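Local atomic coordinates of pectate lyase/Amb allergen (Acidovorax citrulli, PDB entry 4HWV), a protein that probably cleaves pectate, the polygalacturonate of plant cell walls, by calcium-dependent elimination, as a secreted enzyme of polysaccharide lyase family 1. Residues A[122-136]-A[256-268]. Residues are numbered along the deposited sequence; the frame is centred on the assembly and turned at random.
Sequences WSDYLAAYRPGAWGN and SVWHETVHGTDYS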
# COMPACT_ATOMS: atom_id res chain seq x y z
N TRP A 122 7.32 -22.79 -4.11
CA TRP A 122 7.73 -22.08 -2.91
C TRP A 122 7.93 -23.04 -1.74
O TRP A 122 8.93 -22.94 -1.03
CB TRP A 122 6.68 -21.02 -2.59
CG TRP A 122 6.98 -20.11 -1.42
CD1 TRP A 122 6.25 -20.02 -0.27
CD2 TRP A 122 8.03 -19.15 -1.31
NE1 TRP A 122 6.78 -19.05 0.55
CE2 TRP A 122 7.88 -18.51 -0.06
CE3 TRP A 122 9.10 -18.77 -2.14
CZ2 TRP A 122 8.74 -17.50 0.38
CZ3 TRP A 122 9.96 -17.77 -1.70
CH2 TRP A 122 9.78 -17.16 -0.45
N SER A 123 7.01 -23.98 -1.55
CA SER A 123 7.17 -24.97 -0.49
C SER A 123 8.47 -25.74 -0.68
O SER A 123 9.24 -25.91 0.29
CB SER A 123 5.97 -25.92 -0.49
OG SER A 123 6.09 -26.86 0.56
N ASP A 124 8.73 -26.23 -1.89
CA ASP A 124 9.98 -26.97 -2.17
C ASP A 124 11.21 -26.10 -1.97
O ASP A 124 12.24 -26.57 -1.50
CB ASP A 124 10.01 -27.50 -3.61
CG ASP A 124 9.25 -28.81 -3.77
OD1 ASP A 124 8.51 -29.24 -2.85
OD2 ASP A 124 9.40 -29.40 -4.87
N TYR A 125 11.11 -24.84 -2.36
CA TYR A 125 12.24 -23.91 -2.26
C TYR A 125 12.63 -23.69 -0.80
O TYR A 125 13.81 -23.78 -0.44
CB TYR A 125 11.86 -22.59 -2.97
CG TYR A 125 13.04 -21.70 -3.27
CD1 TYR A 125 13.48 -20.77 -2.34
CD2 TYR A 125 13.72 -21.79 -4.49
CE1 TYR A 125 14.57 -19.94 -2.60
CE2 TYR A 125 14.80 -20.98 -4.76
CZ TYR A 125 15.22 -20.05 -3.81
OH TYR A 125 16.31 -19.23 -4.05
N LEU A 126 11.64 -23.41 0.05
CA LEU A 126 11.91 -23.21 1.47
C LEU A 126 12.46 -24.50 2.10
O LEU A 126 13.39 -24.45 2.90
CB LEU A 126 10.67 -22.72 2.23
CG LEU A 126 10.03 -21.41 1.71
CD1 LEU A 126 8.99 -20.91 2.70
CD2 LEU A 126 11.10 -20.37 1.45
N ALA A 127 11.90 -25.65 1.72
CA ALA A 127 12.35 -26.92 2.29
C ALA A 127 13.80 -27.23 1.89
O ALA A 127 14.59 -27.77 2.68
CB ALA A 127 11.43 -28.07 1.86
N ALA A 128 14.16 -26.90 0.66
CA ALA A 128 15.50 -27.20 0.13
C ALA A 128 16.57 -26.27 0.67
O ALA A 128 17.69 -26.69 0.95
CB ALA A 128 15.50 -27.16 -1.40
N TYR A 129 16.23 -24.99 0.80
CA TYR A 129 17.25 -23.96 0.95
C TYR A 129 17.28 -23.25 2.30
O TYR A 129 18.16 -22.43 2.53
CB TYR A 129 17.19 -22.96 -0.21
CG TYR A 129 17.28 -23.63 -1.57
CD1 TYR A 129 18.27 -24.59 -1.82
CD2 TYR A 129 16.36 -23.35 -2.57
CE1 TYR A 129 18.35 -25.23 -3.06
CE2 TYR A 129 16.42 -23.98 -3.79
CZ TYR A 129 17.41 -24.93 -4.03
OH TYR A 129 17.46 -25.55 -5.27
N ARG A 130 16.36 -23.58 3.20
CA ARG A 130 16.43 -23.05 4.56
C ARG A 130 17.81 -23.34 5.17
O ARG A 130 18.44 -24.37 4.86
CB ARG A 130 15.32 -23.62 5.44
CG ARG A 130 15.42 -25.11 5.67
CD ARG A 130 14.24 -25.66 6.49
NE ARG A 130 14.38 -27.11 6.67
CZ ARG A 130 15.11 -27.69 7.62
NH1 ARG A 130 15.75 -26.95 8.52
NH2 ARG A 130 15.19 -29.02 7.67
N PRO A 131 18.31 -22.43 6.02
CA PRO A 131 19.66 -22.63 6.55
C PRO A 131 19.87 -23.98 7.25
O PRO A 131 20.95 -24.56 7.13
CB PRO A 131 19.82 -21.47 7.54
CG PRO A 131 18.96 -20.40 6.96
CD PRO A 131 17.74 -21.14 6.43
N GLY A 132 18.86 -24.49 7.95
CA GLY A 132 18.96 -25.78 8.61
C GLY A 132 19.12 -26.96 7.67
O GLY A 132 19.57 -28.02 8.08
N ALA A 133 18.74 -26.79 6.41
CA ALA A 133 18.84 -27.85 5.41
C ALA A 133 20.05 -27.66 4.51
O ALA A 133 20.75 -28.61 4.21
CB ALA A 133 17.56 -27.91 4.57
N TRP A 134 20.28 -26.42 4.07
CA TRP A 134 21.28 -26.18 3.03
C TRP A 134 22.60 -25.68 3.60
O TRP A 134 23.65 -25.83 2.98
CB TRP A 134 20.75 -25.13 2.05
CG TRP A 134 21.60 -24.93 0.83
CD1 TRP A 134 22.52 -23.95 0.63
CD2 TRP A 134 21.59 -25.73 -0.36
NE1 TRP A 134 23.09 -24.09 -0.62
CE2 TRP A 134 22.54 -25.18 -1.25
CE3 TRP A 134 20.89 -26.88 -0.76
CZ2 TRP A 134 22.81 -25.73 -2.52
CZ3 TRP A 134 21.14 -27.42 -2.02
CH2 TRP A 134 22.10 -26.84 -2.88
N GLY A 135 22.54 -25.08 4.79
CA GLY A 135 23.68 -24.38 5.34
C GLY A 135 23.98 -23.09 4.60
O GLY A 135 23.16 -22.58 3.79
N ASN A 136 25.17 -22.55 4.84
CA ASN A 136 25.57 -21.25 4.34
C ASN A 136 26.90 -21.28 3.60
O ASN A 136 27.50 -20.22 3.31
CB ASN A 136 25.61 -20.25 5.49
CG ASN A 136 24.25 -20.07 6.13
OD1 ASN A 136 23.90 -20.76 7.09
ND2 ASN A 136 23.46 -19.16 5.58
N SER A 256 10.49 -12.51 7.46
CA SER A 256 11.17 -13.78 7.29
C SER A 256 10.18 -14.92 7.25
O SER A 256 9.19 -14.93 7.99
CB SER A 256 12.13 -14.02 8.45
OG SER A 256 12.81 -15.25 8.24
N VAL A 257 10.49 -15.91 6.43
CA VAL A 257 9.74 -17.15 6.39
C VAL A 257 10.52 -18.30 7.05
O VAL A 257 10.08 -19.45 7.07
CB VAL A 257 9.32 -17.52 4.96
CG1 VAL A 257 8.28 -16.52 4.45
CG2 VAL A 257 10.54 -17.61 4.02
N TRP A 258 11.69 -17.99 7.61
CA TRP A 258 12.44 -18.98 8.37
C TRP A 258 12.05 -18.92 9.83
O TRP A 258 11.80 -17.85 10.39
CB TRP A 258 13.94 -18.72 8.29
CG TRP A 258 14.55 -18.54 6.93
CD1 TRP A 258 15.50 -17.60 6.60
CD2 TRP A 258 14.35 -19.33 5.74
NE1 TRP A 258 15.90 -17.75 5.30
CE2 TRP A 258 15.20 -18.79 4.73
CE3 TRP A 258 13.52 -20.42 5.40
CZ2 TRP A 258 15.26 -19.30 3.44
CZ3 TRP A 258 13.60 -20.94 4.10
CH2 TRP A 258 14.46 -20.37 3.14
N HIS A 259 12.03 -20.09 10.47
CA HIS A 259 11.69 -20.18 11.89
C HIS A 259 12.54 -21.27 12.50
O HIS A 259 12.07 -22.38 12.82
CB HIS A 259 10.18 -20.39 12.13
CG HIS A 259 9.57 -21.45 11.26
ND1 HIS A 259 9.35 -22.74 11.70
CD2 HIS A 259 9.12 -21.41 9.98
CE1 HIS A 259 8.79 -23.45 10.74
NE2 HIS A 259 8.64 -22.67 9.68
N GLU A 260 13.82 -20.93 12.67
CA GLU A 260 14.81 -21.86 13.20
C GLU A 260 16.02 -21.06 13.61
O GLU A 260 16.20 -19.90 13.19
CB GLU A 260 15.19 -22.91 12.15
CG GLU A 260 15.69 -22.33 10.80
CD GLU A 260 15.97 -23.43 9.77
OE1 GLU A 260 15.47 -24.56 9.94
OE2 GLU A 260 16.71 -23.17 8.81
N THR A 261 16.82 -21.67 14.47
CA THR A 261 18.12 -21.12 14.86
C THR A 261 19.22 -22.06 14.38
O THR A 261 19.19 -23.26 14.64
CB THR A 261 18.19 -20.92 16.38
OG1 THR A 261 17.19 -19.96 16.76
CG2 THR A 261 19.57 -20.43 16.80
N VAL A 262 20.19 -21.50 13.66
CA VAL A 262 21.26 -22.27 13.06
C VAL A 262 22.53 -21.47 13.27
O VAL A 262 22.53 -20.25 13.06
CB VAL A 262 21.00 -22.51 11.52
CG1 VAL A 262 22.06 -23.45 10.95
CG2 VAL A 262 19.60 -23.08 11.25
N HIS A 263 23.60 -22.13 13.70
CA HIS A 263 24.86 -21.47 14.07
C HIS A 263 24.65 -20.17 14.86
O HIS A 263 25.26 -19.14 14.57
CB HIS A 263 25.80 -21.28 12.86
CG HIS A 263 25.18 -20.60 11.69
ND1 HIS A 263 24.92 -19.24 11.67
CD2 HIS A 263 24.76 -21.07 10.49
CE1 HIS A 263 24.36 -18.91 10.52
NE2 HIS A 263 24.25 -20.01 9.78
N GLY A 264 23.76 -20.23 15.85
CA GLY A 264 23.55 -19.12 16.75
C GLY A 264 22.65 -18.02 16.22
O GLY A 264 22.36 -17.05 16.93
N THR A 265 22.20 -18.16 14.97
CA THR A 265 21.44 -17.09 14.33
C THR A 265 19.95 -17.41 14.34
O THR A 265 19.52 -18.46 13.88
CB THR A 265 21.92 -16.85 12.89
OG1 THR A 265 23.26 -16.32 12.94
CG2 THR A 265 21.02 -15.86 12.15
N ASP A 266 19.17 -16.50 14.92
CA ASP A 266 17.72 -16.58 14.86
C ASP A 266 17.29 -16.14 13.46
O ASP A 266 17.26 -14.94 13.14
CB ASP A 266 17.11 -15.67 15.92
CG ASP A 266 15.58 -15.71 15.94
OD1 ASP A 266 14.97 -16.20 14.98
OD2 ASP A 266 14.99 -15.23 16.93
N TYR A 267 16.95 -17.13 12.63
CA TYR A 267 16.59 -16.86 11.25
C TYR A 267 15.22 -16.24 11.03
O TYR A 267 14.89 -15.90 9.89
CB TYR A 267 16.85 -18.06 10.34
CG TYR A 267 18.29 -18.07 9.86
CD1 TYR A 267 18.70 -17.25 8.82
CD2 TYR A 267 19.24 -18.89 10.46
CE1 TYR A 267 20.00 -17.24 8.37
CE2 TYR A 267 20.57 -18.89 10.03
CZ TYR A 267 20.94 -18.07 8.98
OH TYR A 267 22.25 -18.07 8.52
N SER A 268 14.45 -16.03 12.10
CA SER A 268 13.21 -15.26 11.99
C SER A 268 13.42 -13.75 12.01
O SER A 268 12.47 -12.99 11.82
CB SER A 268 12.21 -15.65 13.08
OG SER A 268 12.62 -15.14 14.34
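Pro131, the first residue of helix 131-134, is gripped by two aromatic rings through different carbons of its pyrrolidine. CG stands almost on the normal of the Tyr267 ring, 3.5 Å from its centroid, while CD lies over the five-membered ring of Trp258, 3.8 Å from that centroid. Arg130 CA extends the cover along the same indole face, 3.8 Å from the six-membered-ring centroid. Thr265 CG2 packs on the opposite face of Tyr267, whose hydroxyl is hydrogen-bonded to the carbonyl of Asp219.

Glu260 straddles this helix start: with CG between the backbone N and the carbonyl carbon (chi1 55°) and the chain extended beyond, OE2 reaches Gly132 N at 2.7 Å, met from above the carboxylate plane, and OE1, by its syn lone pair, Arg130 NH1 at 2.8 Å. The hydrogen bond within this salt bridge is bent (132° at the hydrogen), with guanidinium and carboxylate planes 71° apart. Positive Arg130 and the N-H groups of the helix start would be expected to favour ionised Glu260.

In this right-handed parallel beta-helix of the pectate lyase family, the contact lies outside the coils, where helices 118-129 and 131-134 pack against an excursion carrying the hairpin 261-266, with its type I' turn at Val262-Thr265. Val262 CG2 packs against Gly132. From the turn's second position, His263 NE2 donates to Asn136 OD1 (2.8 Å), near its own ring plane but above the amide plane; Asn136 ND2 is hydrogen-bonded to the Pro214 carbonyl.

At the other end, Leu126 CD2 touches Val257 CG2 (3.8 Å) and Trp258 CZ3 (3.7 Å), and Trp222 adjoins Leu126 and Val257.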